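Carboxynorspermidine decarboxylase (Campylobacter jejuni subsp. jejuni 81116, PDB 3N29) probably catalyses the pyridoxal-5'-phosphate-dependent decarboxylation of carboxynorspermidine to norspermidine, the polyamine bound in this complex. Local coordinates at residues L204-A209 with P270-G275; A211-L216 with I252-N257. All blocks are in the same frame, centred on the assembly; numbering follows the deposited sequence.

Interaction 1. Residues L204-A209 with P270-G275. With PLP (pyridoxal-5'-phosphate), chain C; NSD (N-(3-aminopropyl)propane-1,3-diamine), chain D.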
ATOM      1  N   LEU A 204       0.674  22.761   2.131  1.00 18.32           N
ATOM      2  CA  LEU A 204       0.120  22.468   3.442  1.00 18.56           C
ATOM      3  C   LEU A 204      -0.366  21.026   3.584  1.00 18.53           C
ATOM      4  O   LEU A 204      -0.825  20.404   2.597  1.00 18.63           O
ATOM      5  CB  LEU A 204      -1.061  23.410   3.774  1.00 18.66           C
ATOM      6  CG  LEU A 204      -0.748  24.925   3.794  1.00 20.65           C
ATOM      7  CD1 LEU A 204      -2.029  25.726   3.981  1.00 21.89           C
ATOM      8  CD2 LEU A 204       0.266  25.257   4.889  1.00 22.31           C
ATOM      9  N   CYS A 205      -0.411  20.595   4.843  1.00 18.58           N
ATOM     10  CA  CYS A 205      -0.975  19.314   5.181  1.00 19.01           C
ATOM     11  C   CYS A 205      -1.662  19.360   6.551  1.00 18.35           C
ATOM     12  O   CYS A 205      -1.025  19.637   7.583  1.00 17.98           O
ATOM     13  CB  CYS A 205       0.085  18.205   5.061  1.00 20.41           C
ATOM     14  SG  CYS A 205      -0.787  16.630   5.471  1.00 26.88           S
ATOM     15  N   GLU A 206      -2.986  19.169   6.557  1.00 16.94           N
ATOM     16  CA  GLU A 206      -3.830  19.218   7.778  1.00 16.28           C
ATOM     17  C   GLU A 206      -3.588  20.503   8.564  1.00 15.77           C
ATOM     18  O   GLU A 206      -3.408  20.478   9.778  1.00 14.68           O
ATOM     19  CB  GLU A 206      -3.636  17.997   8.697  1.00 18.44           C
ATOM     20  CG  GLU A 206      -3.967  16.659   7.996  1.00 20.82           C
ATOM     21  CD  GLU A 206      -3.913  15.505   8.938  1.00 26.76           C
ATOM     22  OE1 GLU A 206      -4.936  14.794   9.043  1.00 27.91           O
ATOM     23  OE2 GLU A 206      -2.862  15.358   9.636  1.00 28.80           O
ATOM     24  N   GLU A 207      -3.592  21.632   7.853  1.00 14.55           N
ATOM     25  CA  GLU A 207      -3.218  22.877   8.472  1.00 15.27           C
ATOM     26  C   GLU A 207      -4.362  23.900   8.546  1.00 14.19           C
ATOM     27  O   GLU A 207      -5.433  23.735   7.928  1.00 11.08           O
ATOM     28  CB  GLU A 207      -1.974  23.455   7.747  1.00 16.11           C
ATOM     29  CG  GLU A 207      -0.597  23.066   8.435  1.00 21.17           C
ATOM     30  CD  GLU A 207      -0.469  23.578   9.939  1.00 28.42           C
ATOM     31  OE1 GLU A 207      -1.346  24.369  10.453  1.00 27.86           O
ATOM     32  OE2 GLU A 207       0.516  23.163  10.640  1.00 32.74           O
ATOM     33  N   SER A 208      -4.041  24.976   9.278  1.00 13.19           N
ATOM     34  CA  SER A 208      -4.931  26.065   9.652  1.00 12.38           C
ATOM     35  C   SER A 208      -4.945  27.234   8.672  1.00 12.40           C
ATOM     36  O   SER A 208      -4.113  27.341   7.791  1.00 13.05           O
ATOM     37  CB  SER A 208      -4.397  26.675  10.961  1.00 12.51           C
ATOM     38  OG  SER A 208      -3.081  27.213  10.691  1.00 10.16           O
ATOM     39  N   ALA A 209      -5.890  28.148   8.902  1.00 12.89           N
ATOM     40  CA  ALA A 209      -6.015  29.344   8.084  1.00 12.51           C
ATOM     41  C   ALA A 209      -4.790  30.254   8.338  1.00 12.79           C
ATOM     42  O   ALA A 209      -4.275  30.884   7.405  1.00 12.90           O
ATOM     43  CB  ALA A 209      -7.355  30.087   8.413  1.00 11.32           C
ATOM     44  N   PRO A 270      -9.056  21.180  -1.612  1.00 18.12           N
ATOM     45  CA  PRO A 270      -9.012  20.232  -0.541  1.00 19.61           C
ATOM     46  C   PRO A 270      -9.337  18.793  -0.975  1.00 18.46           C
ATOM     47  O   PRO A 270     -10.193  18.566  -1.851  1.00 18.45           O
ATOM     48  CB  PRO A 270     -10.102  20.727   0.350  1.00 20.06           C
ATOM     49  CG  PRO A 270     -11.090  21.290  -0.521  1.00 20.71           C
ATOM     50  CD  PRO A 270     -10.249  22.040  -1.486  1.00 18.27           C
ATOM     51  N   GLY A 271      -8.638  17.852  -0.364  1.00 18.80           N
ATOM     52  CA  GLY A 271      -9.029  16.445  -0.445  1.00 18.90           C
ATOM     53  C   GLY A 271      -9.537  15.924   0.920  1.00 17.05           C
ATOM     54  O   GLY A 271     -10.733  15.612   1.112  1.00 17.71           O
ATOM     55  N   GLU A 272      -8.639  15.878   1.859  1.00 15.73           N
ATOM     56  CA  GLU A 272      -8.951  15.378   3.192  1.00 15.74           C
ATOM     57  C   GLU A 272     -10.133  16.080   3.841  1.00 14.78           C
ATOM     58  O   GLU A 272     -10.981  15.421   4.404  1.00 14.27           O
ATOM     59  CB  GLU A 272      -7.732  15.455   4.077  1.00 16.13           C
ATOM     60  CG  GLU A 272      -7.969  15.047   5.486  1.00 16.65           C
ATOM     61  CD  GLU A 272      -6.681  14.898   6.267  1.00 22.22           C
ATOM     62  OE1 GLU A 272      -5.564  15.000   5.726  1.00 26.14           O
ATOM     63  OE2 GLU A 272      -6.806  14.768   7.451  1.00 24.99           O
ATOM     64  N   ALA A 273     -10.255  17.367   3.603  1.00 14.51           N
ATOM     65  CA  ALA A 273     -11.340  18.147   4.149  1.00 14.44           C
ATOM     66  C   ALA A 273     -12.717  17.672   3.693  1.00 13.87           C
ATOM     67  O   ALA A 273     -13.658  17.763   4.418  1.00 12.82           O
ATOM     68  CB  ALA A 273     -11.154  19.575   3.807  1.00 15.45           C
ATOM     69  N   VAL A 274     -12.820  17.239   2.465  1.00 13.00           N
ATOM     70  CA  VAL A 274     -14.054  16.677   1.973  1.00 13.44           C
ATOM     71  C   VAL A 274     -14.448  15.397   2.704  1.00 13.50           C
ATOM     72  O   VAL A 274     -15.555  15.243   3.070  1.00 13.22           O
ATOM     73  CB  VAL A 274     -13.992  16.437   0.470  1.00 13.49           C
ATOM     74  CG1 VAL A 274     -15.215  15.821  -0.016  1.00 14.92           C
ATOM     75  CG2 VAL A 274     -13.745  17.724  -0.260  1.00 15.39           C
ATOM     76  N   GLY A 275     -13.480  14.519   2.925  1.00 12.73           N
ATOM     77  CA  GLY A 275     -13.701  13.230   3.535  1.00 13.12           C
ATOM     78  C   GLY A 275     -13.580  13.137   5.037  1.00 12.09           C
ATOM     79  O   GLY A 275     -13.832  12.125   5.592  1.00 14.75           O
TER
HETATM   80  N1  PLP C1001      -3.508  19.627  -4.469  1.00 27.08           N
HETATM   81  C2  PLP C1001      -2.317  18.990  -4.674  1.00 29.00           C
HETATM   82  C2A PLP C1001      -1.408  19.433  -5.793  1.00 29.00           C
HETATM   83  C3  PLP C1001      -1.992  17.877  -3.838  1.00 31.73           C
HETATM   84  O3  PLP C1001      -0.789  17.198  -4.036  1.00 32.97           O
HETATM   85  C4  PLP C1001      -2.873  17.461  -2.820  1.00 31.03           C
HETATM   86  C4A PLP C1001      -2.524  16.246  -1.971  1.00 32.06           C
HETATM   87  C5  PLP C1001      -4.063  18.172  -2.601  1.00 27.80           C
HETATM   88  C6  PLP C1001      -4.347  19.258  -3.455  1.00 24.71           C
HETATM   89  C5A PLP C1001      -5.039  17.781  -1.516  1.00 25.19           C
HETATM   90  O4P PLP C1001      -4.421  17.718  -0.256  1.00 19.83           O
HETATM   91  P   PLP C1001      -5.232  17.424   1.063  1.00 24.37           P
HETATM   92  O1P PLP C1001      -5.985  16.129   0.827  1.00 21.88           O
HETATM   93  O2P PLP C1001      -6.231  18.588   1.269  1.00 23.11           O
HETATM   94  O3P PLP C1001      -4.295  17.419   2.185  1.00 21.52           O
HETATM   95  C1  NSD D1002      -3.022  14.678   3.062  1.00 57.70           C
HETATM   96  N1  NSD D1002      -3.691  15.444   4.074  1.00 56.76           N
HETATM   97  C2  NSD D1002      -1.544  14.876   3.062  1.00 60.03           C
HETATM   98  N2  NSD D1002      -0.655  13.326   1.475  1.00 61.40           N
HETATM   99  C3  NSD D1002      -0.906  14.536   1.762  1.00 62.11           C
HETATM  100  N3  NSD D1002      -1.771   9.231   2.567  1.00 52.57           N
HETATM  101  C4  NSD D1002      -0.877  12.315   2.206  1.00 57.55           C
HETATM  102  C5  NSD D1002      -0.500  10.990   1.605  1.00 56.37           C
HETATM  103  C6  NSD D1002      -0.508   9.891   2.636  1.00 54.98           C
HETATM  104  O   HOH W   1      -4.646  17.766   4.652  1.00 18.24           O
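Glu-206 and Glu-272 bring their carboxylates together beside the bound norspermidine, with Glu-206 OE1 2.5 Å from Glu-272 OE2. The two side chains run roughly perpendicular to each other, and their carboxylate planes are turned 47° apart. Glu-272 CG lies anti to the backbone N (chi1 176°), and the extended chain beyond it carries the carboxylate from the phosphate-binding turn across to the polyamine. There Glu-272 OE1 accepts a hydrogen bond of 2.5 Å from norspermidine N1.

The tight part of the contact surrounds a single water held by four partners. It accepts from Glu-206 N at 2.9 Å and from norspermidine N1, and donates to Glu-272 OE1 at 3.1 Å and to phosphate O3P. On the phosphate itself, Gly-271 N donates almost straight to O2P (3.0 Å, 178°), while Glu-272 N, at the start of helix 272-275, holds O1P at 2.9 Å. The loose side belongs to Glu-206, which is exposed, whereas Glu-272 is buried.

This pocket wall joins the loop between strand 198-200 and helix 209-223 to the turn after strand 265-268. Behind the turn, Val-274 packs on helix 51-68 and strand 71-75.

Interaction 2. Residues A211-L216 with I252-N257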
ATOM      1  N   ALA A 211      -1.761  29.128   8.917  1.00  9.83           N
ATOM      2  CA  ALA A 211      -0.666  28.597   8.125  1.00 10.40           C
ATOM      3  C   ALA A 211      -0.779  29.004   6.642  1.00 10.85           C
ATOM      4  O   ALA A 211       0.192  29.331   6.020  1.00 11.56           O
ATOM      5  CB  ALA A 211      -0.568  26.999   8.247  1.00  7.87           C
ATOM      6  N   LEU A 212      -1.978  28.987   6.071  1.00 12.16           N
ATOM      7  CA  LEU A 212      -2.152  29.533   4.685  1.00 12.05           C
ATOM      8  C   LEU A 212      -1.742  31.038   4.616  1.00 11.84           C
ATOM      9  O   LEU A 212      -1.074  31.444   3.680  1.00 11.96           O
ATOM     10  CB  LEU A 212      -3.578  29.330   4.168  1.00 11.77           C
ATOM     11  CG  LEU A 212      -3.958  30.083   2.891  1.00 12.81           C
ATOM     12  CD1 LEU A 212      -3.019  29.585   1.768  1.00 11.47           C
ATOM     13  CD2 LEU A 212      -5.370  29.934   2.554  1.00 13.33           C
ATOM     14  N   GLU A 213      -2.190  31.835   5.593  1.00 12.90           N
ATOM     15  CA  GLU A 213      -1.709  33.236   5.723  1.00 12.97           C
ATOM     16  C   GLU A 213      -0.146  33.350   5.651  1.00 13.60           C
ATOM     17  O   GLU A 213       0.372  34.077   4.800  1.00 14.49           O
ATOM     18  CB  GLU A 213      -2.283  33.901   6.970  1.00 13.38           C
ATOM     19  CG  GLU A 213      -1.728  35.264   7.223  1.00 13.11           C
ATOM     20  CD  GLU A 213      -2.474  36.048   8.233  1.00 16.95           C
ATOM     21  OE1 GLU A 213      -2.509  35.645   9.423  1.00 17.85           O
ATOM     22  OE2 GLU A 213      -3.018  37.112   7.816  1.00 18.59           O
ATOM     23  N   ALA A 214       0.576  32.555   6.451  1.00 13.76           N
ATOM     24  CA  ALA A 214       2.063  32.533   6.431  1.00 13.57           C
ATOM     25  C   ALA A 214       2.591  32.144   5.056  1.00 13.03           C
ATOM     26  O   ALA A 214       3.515  32.780   4.573  1.00 14.35           O
ATOM     27  CB  ALA A 214       2.623  31.589   7.472  1.00 13.84           C
ATOM     28  N   VAL A 215       1.981  31.165   4.400  1.00 13.60           N
ATOM     29  CA  VAL A 215       2.409  30.766   3.024  1.00 13.48           C
ATOM     30  C   VAL A 215       2.115  31.866   1.996  1.00 12.27           C
ATOM     31  O   VAL A 215       2.964  32.181   1.147  1.00 11.49           O
ATOM     32  CB  VAL A 215       1.830  29.377   2.521  1.00 15.00           C
ATOM     33  CG1 VAL A 215       2.271  29.120   1.073  1.00 15.82           C
ATOM     34  CG2 VAL A 215       2.354  28.201   3.392  1.00 13.37           C
ATOM     35  N   LEU A 216       0.953  32.516   2.114  1.00 12.45           N
ATOM     36  CA  LEU A 216       0.595  33.592   1.155  1.00 11.92           C
ATOM     37  C   LEU A 216       1.547  34.726   1.276  1.00 12.42           C
ATOM     38  O   LEU A 216       1.956  35.326   0.273  1.00 11.80           O
ATOM     39  CB  LEU A 216      -0.835  34.121   1.370  1.00 13.03           C
ATOM     40  CG  LEU A 216      -1.876  33.172   0.783  1.00 12.50           C
ATOM     41  CD1 LEU A 216      -3.290  33.610   1.241  1.00 15.35           C
ATOM     42  CD2 LEU A 216      -1.844  33.103  -0.718  1.00 13.35           C
ATOM     43  N   ILE A 252     -11.856  32.817   4.459  1.00 15.86           N
ATOM     44  CA  ILE A 252     -12.692  33.579   3.518  1.00 16.10           C
ATOM     45  C   ILE A 252     -12.078  34.970   3.187  1.00 16.04           C
ATOM     46  O   ILE A 252     -11.864  35.310   2.033  1.00 16.06           O
ATOM     47  CB  ILE A 252     -14.129  33.749   4.045  1.00 16.52           C
ATOM     48  CG1 ILE A 252     -14.827  32.382   4.071  1.00 18.17           C
ATOM     49  CG2 ILE A 252     -14.901  34.898   3.206  1.00 13.63           C
ATOM     50  CD1 ILE A 252     -16.131  32.266   5.121  1.00 19.24           C
ATOM     51  N   ALA A 253     -11.710  35.712   4.217  1.00 17.48           N
ATOM     52  CA  ALA A 253     -11.013  37.008   4.060  1.00 16.70           C
ATOM     53  C   ALA A 253      -9.700  36.893   3.238  1.00 17.46           C
ATOM     54  O   ALA A 253      -9.510  37.651   2.251  1.00 17.42           O
ATOM     55  CB  ALA A 253     -10.782  37.632   5.430  1.00 17.32           C
ATOM     56  N   LEU A 254      -8.862  35.869   3.516  1.00 16.85           N
ATOM     57  CA  LEU A 254      -7.607  35.727   2.814  1.00 16.74           C
ATOM     58  C   LEU A 254      -7.860  35.575   1.330  1.00 17.16           C
ATOM     59  O   LEU A 254      -7.210  36.211   0.509  1.00 18.06           O
ATOM     60  CB  LEU A 254      -6.791  34.500   3.321  1.00 17.74           C
ATOM     61  CG  LEU A 254      -6.132  34.572   4.692  1.00 18.24           C
ATOM     62  CD1 LEU A 254      -5.561  33.235   5.118  1.00 18.94           C
ATOM     63  CD2 LEU A 254      -5.018  35.697   4.658  1.00 18.78           C
ATOM     64  N   CYS A 255      -8.782  34.683   0.995  1.00 17.08           N
ATOM     65  CA  CYS A 255      -9.167  34.413  -0.381  1.00 17.22           C
ATOM     66  C   CYS A 255      -9.770  35.657  -1.029  1.00 16.76           C
ATOM     67  O   CYS A 255      -9.465  35.994  -2.161  1.00 17.83           O
ATOM     68  CB  CYS A 255     -10.214  33.311  -0.385  1.00 14.86           C
ATOM     69  SG  CYS A 255      -9.415  31.663  -0.027  1.00 18.30           S
ATOM     70  N   LYS A 256     -10.682  36.283  -0.334  1.00 18.38           N
ATOM     71  CA  LYS A 256     -11.342  37.493  -0.896  1.00 18.85           C
ATOM     72  C   LYS A 256     -10.340  38.670  -1.154  1.00 19.73           C
ATOM     73  O   LYS A 256     -10.328  39.304  -2.233  1.00 20.59           O
ATOM     74  CB  LYS A 256     -12.495  37.886   0.030  1.00 19.81           C
ATOM     75  CG  LYS A 256     -13.149  39.168  -0.334  1.00 22.57           C
ATOM     76  CD  LYS A 256     -14.648  39.238   0.085  1.00 27.41           C
ATOM     77  CE  LYS A 256     -15.340  40.274  -0.787  1.00 29.01           C
ATOM     78  NZ  LYS A 256     -16.823  40.351  -0.553  1.00 35.50           N
ATOM     79  N   ASN A 257      -9.516  38.987  -0.162  1.00 19.59           N
ATOM     80  CA  ASN A 257      -8.454  40.014  -0.330  1.00 19.32           C
ATOM     81  C   ASN A 257      -7.500  39.704  -1.483  1.00 19.08           C
ATOM     82  O   ASN A 257      -7.133  40.548  -2.275  1.00 18.13           O
ATOM     83  CB  ASN A 257      -7.703  40.153   0.990  1.00 19.26           C
ATOM     84  CG  ASN A 257      -8.599  40.703   2.060  1.00 21.69           C
ATOM     85  OD1 ASN A 257      -9.602  41.328   1.744  1.00 22.19           O
ATOM     86  ND2 ASN A 257      -8.261  40.493   3.307  1.00 22.34           N
TER
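Two neighbouring helices on the outside of the beta/alpha barrel, 209-223 and 248-262, meet here, and between the segments 211-216 and 252-257 it is Leu-254 that carries the packing. The short segments run at 25° to each other, nearly parallel, with their axes 10.7 Å apart. That spacing is bridged by a leucine reaching from one helix into the surface of the other.

Leu-254 points toward helix 209-223 and enters among Ala-209, Leu-212, Glu-213 and Leu-216, its CD1 touching the carbonyl O of Ala-209. With CG anti to the carbonyl carbon (chi1 -72°), the branch is directed at that helix. Leu-254 CD1 goes deepest, lying 3.7 Å from Glu-213 N and 3.8 Å from Glu-213 CB, and it also meets Leu-212 CG at 4.2 Å. Leu-254 CD2 rests against CB and CG of Glu-213, whose side chain crosses the leucine at about a right angle, and comes 4.0 Å from Glu-213 OE2. At the other end of the site, Leu-216 CD1 approaches Leu-254 CB at 4.2 Å. Leu-212 and Leu-254 lie side by side but point opposite ways.

The polar end of Glu-213 serves a different partner: OE1 forms a salt bridge with Lys-250, one turn earlier on the helix that carries Leu-254, adding a charged link to the apolar packing. Leu-212 and Leu-216 are buried, and reach Leu-251 and Phe-258 of the same helix, while Leu-216 also touches Phe-201 and Phe-235 in the loops.

Residues 209, 212, 213 and 216 are spaced as the four corners of a hole on a helix surface, and Leu-254 fills it as a knob. Such knobs-into-holes packing joins consecutive outer helices here, in a parallel eight-stranded barrel whose strand 232-234 lies between them in sequence.

Overall arrangement
The two contacts lie 14 Å apart, centre to centre, and mark the C-terminal mouth and the outer helical layer of one beta/alpha barrel: interaction 1 is about 8 Å from the centre of the chain, interaction 2 about 21 Å. Along the chain the order is 204-209, 211-216, 252-257 and 270-275, so the helix pair falls within the span that the active-site contact brackets. The loop 204-209 runs straight into helix 209-223, and Leu-204 packs on Ala-211, Leu-212 and Val-215. The cofactor and polyamine pocket is thereby continuous with the outer helical layer through a short, well-packed connection.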